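Local coordinates for endosialidase (Enterobacteria phage phi92, PDB 4HIZ), which hydrolyses polysialic acid from within the chain, acting on alpha2,8 and alpha2,9 linkages, probably to open the capsule of the bacterial host to the phage, at residues A[32-37]-A[66-71]; A[437-442]-A[451-456]. All coordinates share one frame; numbering follows the deposited sequence.

Contact 1 (A[32-37]-A[66-71])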
ATOM      1  N   ASN A  32      -8.579 -39.249   7.703  1.00 27.01           N
ATOM      2  CA  ASN A  32      -7.644 -39.023   8.798  1.00 29.46           C
ATOM      3  C   ASN A  32      -6.833 -40.252   9.188  1.00 27.42           C
ATOM      4  O   ASN A  32      -6.427 -40.408  10.344  1.00 29.19           O
ATOM      5  CB  ASN A  32      -8.344 -38.370   9.990  1.00 37.80           C
ATOM      6  CG  ASN A  32      -8.079 -36.879  10.043  1.00 45.79           C
ATOM      7  OD1 ASN A  32      -7.289 -36.410  10.874  1.00 49.85           O
ATOM      8  ND2 ASN A  32      -8.687 -36.129   9.118  1.00 46.30           N
ATOM      9  N   LEU A  33      -6.569 -41.098   8.194  1.00 25.51           N
ATOM     10  CA  LEU A  33      -5.749 -42.281   8.377  1.00 25.11           C
ATOM     11  C   LEU A  33      -4.342 -42.051   7.807  1.00 22.47           C
ATOM     12  O   LEU A  33      -4.101 -41.090   7.043  1.00 20.56           O
ATOM     13  CB  LEU A  33      -6.438 -43.491   7.724  1.00 27.58           C
ATOM     14  CG  LEU A  33      -7.807 -43.757   8.384  1.00 29.33           C
ATOM     15  CD1 LEU A  33      -8.601 -44.829   7.623  1.00 29.85           C
ATOM     16  CD2 LEU A  33      -7.656 -44.100   9.926  1.00 29.53           C
ATOM     17  N   THR A  34      -3.418 -42.930   8.176  1.00 22.18           N
ATOM     18  CA  THR A  34      -2.006 -42.758   7.842  1.00 23.32           C
ATOM     19  C   THR A  34      -1.479 -43.960   7.047  1.00 25.21           C
ATOM     20  O   THR A  34      -1.707 -45.113   7.418  1.00 28.53           O
ATOM     21  CB  THR A  34      -1.191 -42.567   9.131  1.00 24.50           C
ATOM     22  OG1 THR A  34      -1.656 -41.389   9.811  1.00 24.33           O
ATOM     23  CG2 THR A  34       0.261 -42.399   8.808  1.00 25.17           C
ATOM     24  N   PHE A  35      -0.815 -43.680   5.931  1.00 24.05           N
ATOM     25  CA  PHE A  35      -0.236 -44.729   5.090  1.00 22.89           C
ATOM     26  C   PHE A  35       1.267 -44.785   5.321  1.00 20.70           C
ATOM     27  O   PHE A  35       1.877 -43.755   5.540  1.00 19.84           O
ATOM     28  CB  PHE A  35      -0.471 -44.399   3.613  1.00 23.64           C
ATOM     29  CG  PHE A  35      -1.921 -44.271   3.253  1.00 24.18           C
ATOM     30  CD1 PHE A  35      -2.675 -45.402   2.964  1.00 25.17           C
ATOM     31  CD2 PHE A  35      -2.523 -43.027   3.204  1.00 23.78           C
ATOM     32  CE1 PHE A  35      -4.015 -45.296   2.643  1.00 25.34           C
ATOM     33  CE2 PHE A  35      -3.878 -42.900   2.874  1.00 23.82           C
ATOM     34  CZ  PHE A  35      -4.621 -44.039   2.595  1.00 24.63           C
ATOM     35  N   LYS A  36       1.867 -45.967   5.203  1.00 20.81           N
ATOM     36  CA  LYS A  36       3.319 -46.091   5.225  1.00 21.24           C
ATOM     37  C   LYS A  36       3.767 -46.262   3.788  1.00 18.71           C
ATOM     38  O   LYS A  36       3.324 -47.172   3.099  1.00 18.28           O
ATOM     39  CB  LYS A  36       3.758 -47.294   6.050  1.00 29.02           C
ATOM     40  CG  LYS A  36       3.136 -47.299   7.434  1.00 41.05           C
ATOM     41  CD  LYS A  36       4.093 -47.834   8.485  1.00 55.99           C
ATOM     42  CE  LYS A  36       3.437 -47.836   9.867  1.00 68.91           C
ATOM     43  NZ  LYS A  36       2.718 -46.545  10.141  1.00 76.77           N
ATOM     44  N   VAL A  37       4.618 -45.367   3.325  1.00 18.53           N
ATOM     45  CA  VAL A  37       4.889 -45.348   1.896  1.00 20.48           C
ATOM     46  C   VAL A  37       6.364 -45.490   1.629  1.00 22.48           C
ATOM     47  O   VAL A  37       7.209 -45.136   2.448  1.00 22.20           O
ATOM     48  CB  VAL A  37       4.379 -44.064   1.214  1.00 20.59           C
ATOM     49  CG1 VAL A  37       2.858 -43.953   1.349  1.00 21.78           C
ATOM     50  CG2 VAL A  37       5.104 -42.814   1.784  1.00 19.86           C
ATOM     51  N   GLU A  66      -3.607 -31.700   2.765  1.00 14.51           N
ATOM     52  CA  GLU A  66      -4.589 -30.740   3.224  1.00 17.59           C
ATOM     53  C   GLU A  66      -5.702 -31.470   3.979  1.00 17.18           C
ATOM     54  O   GLU A  66      -6.104 -32.568   3.589  1.00 17.23           O
ATOM     55  CB  GLU A  66      -5.152 -29.967   2.031  1.00 23.26           C
ATOM     56  CG  GLU A  66      -4.220 -28.833   1.614  1.00 32.70           C
ATOM     57  CD  GLU A  66      -4.334 -27.646   2.571  1.00 46.08           C
ATOM     58  OE1 GLU A  66      -5.482 -27.228   2.867  1.00 57.81           O
ATOM     59  OE2 GLU A  66      -3.289 -27.149   3.043  1.00 46.14           O
ATOM     60  N   GLY A  67      -6.138 -30.886   5.092  1.00 16.64           N
ATOM     61  CA  GLY A  67      -7.287 -31.403   5.828  1.00 17.73           C
ATOM     62  C   GLY A  67      -6.908 -32.346   6.956  1.00 18.18           C
ATOM     63  O   GLY A  67      -7.736 -32.591   7.842  1.00 19.58           O
ATOM     64  N   PHE A  68      -5.680 -32.884   6.925  1.00 15.83           N
ATOM     65  CA  PHE A  68      -5.285 -33.840   7.941  1.00 15.24           C
ATOM     66  C   PHE A  68      -5.317 -33.133   9.306  1.00 15.51           C
ATOM     67  O   PHE A  68      -5.821 -33.685  10.321  1.00 16.74           O
ATOM     68  CB  PHE A  68      -3.898 -34.456   7.652  1.00 14.98           C
ATOM     69  CG  PHE A  68      -3.552 -35.572   8.593  1.00 15.92           C
ATOM     70  CD1 PHE A  68      -4.019 -36.856   8.359  1.00 15.53           C
ATOM     71  CD2 PHE A  68      -2.830 -35.320   9.766  1.00 16.22           C
ATOM     72  CE1 PHE A  68      -3.740 -37.889   9.273  1.00 16.01           C
ATOM     73  CE2 PHE A  68      -2.539 -36.347  10.674  1.00 17.59           C
ATOM     74  CZ  PHE A  68      -2.995 -37.633  10.423  1.00 16.99           C
ATOM     75  N   PHE A  69      -4.775 -31.910   9.330  1.00 15.30           N
ATOM     76  CA  PHE A  69      -4.952 -31.009  10.471  1.00 15.64           C
ATOM     77  C   PHE A  69      -5.771 -29.829  10.021  1.00 15.07           C
ATOM     78  O   PHE A  69      -5.625 -29.363   8.886  1.00 15.53           O
ATOM     79  CB  PHE A  69      -3.605 -30.468  10.987  1.00 16.28           C
ATOM     80  CG  PHE A  69      -2.731 -31.515  11.601  1.00 17.62           C
ATOM     81  CD1 PHE A  69      -3.173 -32.256  12.684  1.00 19.59           C
ATOM     82  CD2 PHE A  69      -1.488 -31.781  11.073  1.00 17.81           C
ATOM     83  CE1 PHE A  69      -2.353 -33.234  13.241  1.00 21.62           C
ATOM     84  CE2 PHE A  69      -0.666 -32.749  11.639  1.00 19.18           C
ATOM     85  CZ  PHE A  69      -1.094 -33.483  12.717  1.00 20.46           C
ATOM     86  N   ASP A  70      -6.606 -29.314  10.913  1.00 14.51           N
ATOM     87  CA  ASP A  70      -7.343 -28.098  10.595  1.00 15.55           C
ATOM     88  C   ASP A  70      -6.448 -26.902  10.919  1.00 14.34           C
ATOM     89  O   ASP A  70      -6.618 -26.217  11.928  1.00 13.19           O
ATOM     90  CB  ASP A  70      -8.665 -28.077  11.370  1.00 20.49           C
ATOM     91  CG  ASP A  70      -9.592 -29.218  10.953  1.00 27.76           C
ATOM     92  OD1 ASP A  70      -9.609 -29.567   9.745  1.00 31.34           O
ATOM     93  OD2 ASP A  70     -10.296 -29.777  11.823  1.00 30.58           O
ATOM     94  N   GLY A  71      -5.466 -26.679  10.064  1.00 14.81           N
ATOM     95  CA  GLY A  71      -4.462 -25.645  10.279  1.00 14.39           C
ATOM     96  C   GLY A  71      -4.081 -25.069   8.921  1.00 14.98           C
ATOM     97  O   GLY A  71      -4.093 -25.786   7.919  1.00 17.55           O
TER
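Phe68 CE1 lies 3.8 Å from Asn32 O and 3.9 Å from Leu33 O, and CZ of the same ring approaches Thr34 OG1 at 4.0 Å, the Thr34 and Phe68 side chains crossing at about a right angle. The contact lies at the surface of the N-terminal extension, where the outermost strand of a mixed sheet, 33-36, meets the loop that leads from strand 61-64 to strand 71-75 of a propeller sheet. Phe68 does most of the touching. Its CG is anti to the backbone N (chi1 -173°), and the ring lies beside the backbone of Asn32 and Leu33. The end of the Asn32 side chain, whose amide orientation is doubtful, lies near Phe68 O and over one face of the ring, toward the rim. Ala50 of strand 49-53 also packs on the ring. Within the loop, Phe68 CD2 stands over the centre of the Phe69 ring, 3.8 Å above its plane. Gly67 has a positive phi (94°), which glycine tolerates. Farther along, Asp70 centres an inverse gamma turn with a weak bond from Gly71 N to Phe69 O, and its OD2 forms a salt bridge with Lys45 NZ of the third subunit.

Contact 2 (A[437-442]-A[451-456])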
ATOM      1  N   PHE A 437       7.856 -28.765  11.071  1.00 10.51           N
ATOM      2  CA  PHE A 437       7.304 -29.948  11.708  1.00 10.90           C
ATOM      3  C   PHE A 437       6.601 -29.626  13.017  1.00 11.04           C
ATOM      4  O   PHE A 437       6.899 -28.652  13.676  1.00 11.42           O
ATOM      5  CB  PHE A 437       8.433 -30.914  12.084  1.00 11.81           C
ATOM      6  CG  PHE A 437       9.184 -31.472  10.901  1.00 12.51           C
ATOM      7  CD1 PHE A 437       8.731 -32.630  10.273  1.00 12.35           C
ATOM      8  CD2 PHE A 437      10.369 -30.852  10.452  1.00 11.80           C
ATOM      9  CE1 PHE A 437       9.428 -33.180   9.186  1.00 13.30           C
ATOM     10  CE2 PHE A 437      11.072 -31.384   9.333  1.00 12.45           C
ATOM     11  CZ  PHE A 437      10.612 -32.557   8.729  1.00 13.15           C
ATOM     12  N   MET A 438       5.668 -30.481  13.379  1.00 10.93           N
ATOM     13  CA  MET A 438       4.950 -30.371  14.641  1.00 12.29           C
ATOM     14  C   MET A 438       4.884 -31.772  15.220  1.00 12.29           C
ATOM     15  O   MET A 438       4.664 -32.745  14.505  1.00 12.20           O
ATOM     16  CB  MET A 438       3.532 -29.840  14.390  1.00 13.70           C
ATOM     17  CG  MET A 438       2.714 -29.666  15.695  1.00 15.54           C
ATOM     18  SD  MET A 438       0.991 -29.237  15.305  1.00 19.38           S
ATOM     19  CE  MET A 438       0.287 -30.818  14.784  1.00 23.55           C
ATOM     20  N   CYS A 439       5.014 -31.884  16.539  1.00 11.58           N
ATOM     21  CA  CYS A 439       4.654 -33.137  17.207  1.00 12.27           C
ATOM     22  C   CYS A 439       3.718 -32.825  18.368  1.00 13.06           C
ATOM     23  O   CYS A 439       3.576 -31.658  18.792  1.00 12.71           O
ATOM     24  CB  CYS A 439       5.889 -33.947  17.672  1.00 12.44           C
ATOM     25  SG  CYS A 439       6.857 -33.201  19.000  1.00 13.58           S
ATOM     26  N   LYS A 440       3.044 -33.870  18.841  1.00 13.64           N
ATOM     27  CA  LYS A 440       2.045 -33.725  19.886  1.00 15.36           C
ATOM     28  C   LYS A 440       2.392 -34.754  20.968  1.00 16.32           C
ATOM     29  O   LYS A 440       2.217 -35.964  20.755  1.00 18.30           O
ATOM     30  CB  LYS A 440       0.663 -33.978  19.262  1.00 19.77           C
ATOM     31  CG  LYS A 440      -0.502 -33.760  20.191  1.00 27.21           C
ATOM     32  CD  LYS A 440      -1.826 -33.885  19.390  1.00 33.66           C
ATOM     33  CE  LYS A 440      -3.032 -33.839  20.322  1.00 37.02           C
ATOM     34  NZ  LYS A 440      -4.343 -33.779  19.606  1.00 38.25           N
ATOM     35  N   ILE A 441       2.889 -34.277  22.110  1.00 15.14           N
ATOM     36  CA  ILE A 441       3.398 -35.170  23.162  1.00 16.05           C
ATOM     37  C   ILE A 441       2.453 -35.153  24.356  1.00 15.29           C
ATOM     38  O   ILE A 441       2.161 -34.089  24.879  1.00 15.87           O
ATOM     39  CB  ILE A 441       4.810 -34.734  23.651  1.00 18.31           C
ATOM     40  CG1 ILE A 441       5.806 -34.628  22.489  1.00 20.31           C
ATOM     41  CG2 ILE A 441       5.342 -35.702  24.753  1.00 18.44           C
ATOM     42  CD1 ILE A 441       5.857 -35.824  21.681  1.00 23.08           C
ATOM     43  N   ASN A 442       1.963 -36.326  24.764  1.00 15.30           N
ATOM     44  CA  ASN A 442       1.140 -36.436  25.960  1.00 16.53           C
ATOM     45  C   ASN A 442       2.043 -36.296  27.184  1.00 17.30           C
ATOM     46  O   ASN A 442       2.894 -37.172  27.448  1.00 19.15           O
ATOM     47  CB  ASN A 442       0.432 -37.792  25.997  1.00 17.75           C
ATOM     48  CG  ASN A 442      -0.619 -37.864  27.093  1.00 20.38           C
ATOM     49  OD1 ASN A 442      -0.434 -37.303  28.187  1.00 20.59           O
ATOM     50  ND2 ASN A 442      -1.748 -38.522  26.797  1.00 22.57           N
ATOM     51  N   SER A 451      11.440 -42.201  21.885  1.00 18.21           N
ATOM     52  CA  SER A 451      11.950 -42.909  20.693  1.00 21.09           C
ATOM     53  C   SER A 451      10.928 -42.995  19.565  1.00 19.84           C
ATOM     54  O   SER A 451      11.300 -42.945  18.401  1.00 19.54           O
ATOM     55  CB  SER A 451      12.431 -44.312  21.042  1.00 25.51           C
ATOM     56  OG  SER A 451      11.362 -45.043  21.605  1.00 29.16           O
ATOM     57  N   ASN A 452       9.651 -43.090  19.906  1.00 19.57           N
ATOM     58  CA  ASN A 452       8.674 -43.220  18.817  0.54 20.26           C
ATOM     59  C   ASN A 452       7.940 -41.929  18.498  1.00 19.44           C
ATOM     60  O   ASN A 452       6.875 -41.936  17.884  1.00 19.78           O
ATOM     61  CB  ASN A 452       7.707 -44.383  19.046  0.54 24.73           C
ATOM     62  CG  ASN A 452       8.405 -45.722  18.993  0.54 33.09           C
ATOM     63  OD1 ASN A 452       8.402 -46.473  19.966  0.54 37.51           O
ATOM     64  ND2 ASN A 452       9.037 -46.024  17.858  0.54 35.74           N
ATOM     65  N   VAL A 453       8.579 -40.804  18.810  1.00 17.97           N
ATOM     66  CA  VAL A 453       7.980 -39.514  18.471  1.00 17.05           C
ATOM     67  C   VAL A 453       7.621 -39.432  16.988  1.00 15.68           C
ATOM     68  O   VAL A 453       8.397 -39.868  16.113  1.00 16.64           O
ATOM     69  CB  VAL A 453       8.863 -38.303  18.908  1.00 17.99           C
ATOM     70  CG1 VAL A 453      10.207 -38.300  18.192  1.00 18.00           C
ATOM     71  CG2 VAL A 453       8.104 -36.971  18.680  1.00 18.92           C
ATOM     72  N   GLN A 454       6.423 -38.909  16.728  1.00 13.79           N
ATOM     73  CA  GLN A 454       5.918 -38.746  15.376  1.00 13.83           C
ATOM     74  C   GLN A 454       5.943 -37.253  15.037  1.00 13.82           C
ATOM     75  O   GLN A 454       5.111 -36.472  15.515  1.00 14.80           O
ATOM     76  CB  GLN A 454       4.504 -39.308  15.270  1.00 15.20           C
ATOM     77  CG  GLN A 454       3.958 -39.172  13.859  1.00 16.79           C
ATOM     78  CD  GLN A 454       2.670 -39.921  13.641  1.00 18.50           C
ATOM     79  OE1 GLN A 454       1.945 -40.215  14.589  1.00 20.46           O
ATOM     80  NE2 GLN A 454       2.388 -40.261  12.386  1.00 17.53           N
ATOM     81  N   TRP A 455       6.915 -36.848  14.230  1.00 13.19           N
ATOM     82  CA  TRP A 455       6.929 -35.484  13.710  1.00 13.11           C
ATOM     83  C   TRP A 455       6.147 -35.387  12.401  1.00 13.26           C
ATOM     84  O   TRP A 455       6.351 -36.190  11.471  1.00 13.40           O
ATOM     85  CB  TRP A 455       8.365 -35.065  13.418  1.00 12.52           C
ATOM     86  CG  TRP A 455       9.258 -34.834  14.634  1.00 12.92           C
ATOM     87  CD1 TRP A 455      10.293 -35.645  15.086  1.00 13.84           C
ATOM     88  CD2 TRP A 455       9.282 -33.664  15.442  1.00 12.29           C
ATOM     89  NE1 TRP A 455      10.915 -35.048  16.157  1.00 14.07           N
ATOM     90  CE2 TRP A 455      10.330 -33.826  16.387  1.00 13.00           C
ATOM     91  CE3 TRP A 455       8.526 -32.489  15.456  1.00 12.18           C
ATOM     92  CZ2 TRP A 455      10.641 -32.849  17.330  1.00 12.65           C
ATOM     93  CZ3 TRP A 455       8.823 -31.516  16.380  1.00 12.52           C
ATOM     94  CH2 TRP A 455       9.877 -31.695  17.325  1.00 12.36           C
ATOM     95  N   PHE A 456       5.235 -34.416  12.346  1.00 12.31           N
ATOM     96  CA  PHE A 456       4.440 -34.167  11.152  1.00 11.25           C
ATOM     97  C   PHE A 456       4.977 -32.945  10.414  1.00 11.07           C
ATOM     98  O   PHE A 456       5.046 -31.864  10.983  1.00 11.50           O
ATOM     99  CB  PHE A 456       2.991 -33.854  11.564  1.00 11.95           C
ATOM    100  CG  PHE A 456       2.276 -34.997  12.250  1.00 13.29           C
ATOM    101  CD1 PHE A 456       1.533 -35.913  11.495  1.00 14.12           C
ATOM    102  CD2 PHE A 456       2.261 -35.097  13.650  1.00 14.94           C
ATOM    103  CE1 PHE A 456       0.842 -36.961  12.106  1.00 14.71           C
ATOM    104  CE2 PHE A 456       1.573 -36.138  14.275  1.00 15.35           C
ATOM    105  CZ  PHE A 456       0.855 -37.054  13.513  1.00 15.65           C
TER
HETATM  106  O   HOH W   1       3.162 -36.445  17.525  1.00 13.92           O
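Cys439 and Trp455 form the dense side of this contact. SG lies over one face of the indole, 3.8 Å from the centroid of its six-membered ring, a sulfur-aromatic contact; chi1 of 68° puts it in the crowded position between the backbone N and the carbonyl carbon. Cys439 CB makes a CH-pi contact with the same ring, and Val453 CG2 stands over the same face, toward its rim. This methyl also meets Cys439 CB and Ile441 CD1, each at 3.9 Å, while Phe437 CB packs against Trp455 CE3 at 3.7 Å. Trp420 and Phe390 pack further rings around the indole. The two segments belong to consecutive strands of an antiparallel beta-propeller blade, 435-442 and 456-460, and to the loop joining them. Met438 and Phe456 are a hydrogen-bonded antiparallel pair: Phe456 N to Met438 O is 2.8 Å and nearly straight (173°), and Met438 N to Phe456 O is equally short but more bent (149°). Met438 O also lies at the edge of the Phe456 ring, 3.5 Å from CD2. Beyond this pair the backbones are spaced by water 1, which accepts from Lys440 N and donates to Gln454 O. On this looser side Lys440 is exposed; its NZ is hydrogen-bonded to Tyr409 OH, and Gln454 NE2 to Thr62 OG1, with Gln454 CG 3.7 Å above the Phe456 ring plane.

How the contacts relate
Contact 1 is a surface contact of the N-terminal extension; contact 2 is largely buried in a propeller blade. Both reach one mixed sheet, in which strand 61-64 lies beside 456-460 and so joins the extension to the blade. Contact 1 is built round one phenylalanine ring, against backbone oxygens and polar side chains, whereas contact 2 combines paired backbone bonds, sulfur-aromatic packing and a bridging water. They meet through aromatic side chains: Phe69 and Phe456 stack edge-to-face, Phe69 CZ lies 3.6 Å from Met438 CE, and Phe68 CE2 lies 3.7 Å from Phe456 CE1. The loop 66-71 therefore touches both the edge strand 33-36 and the blade, and in contact 1 it also reaches neighbouring subunits.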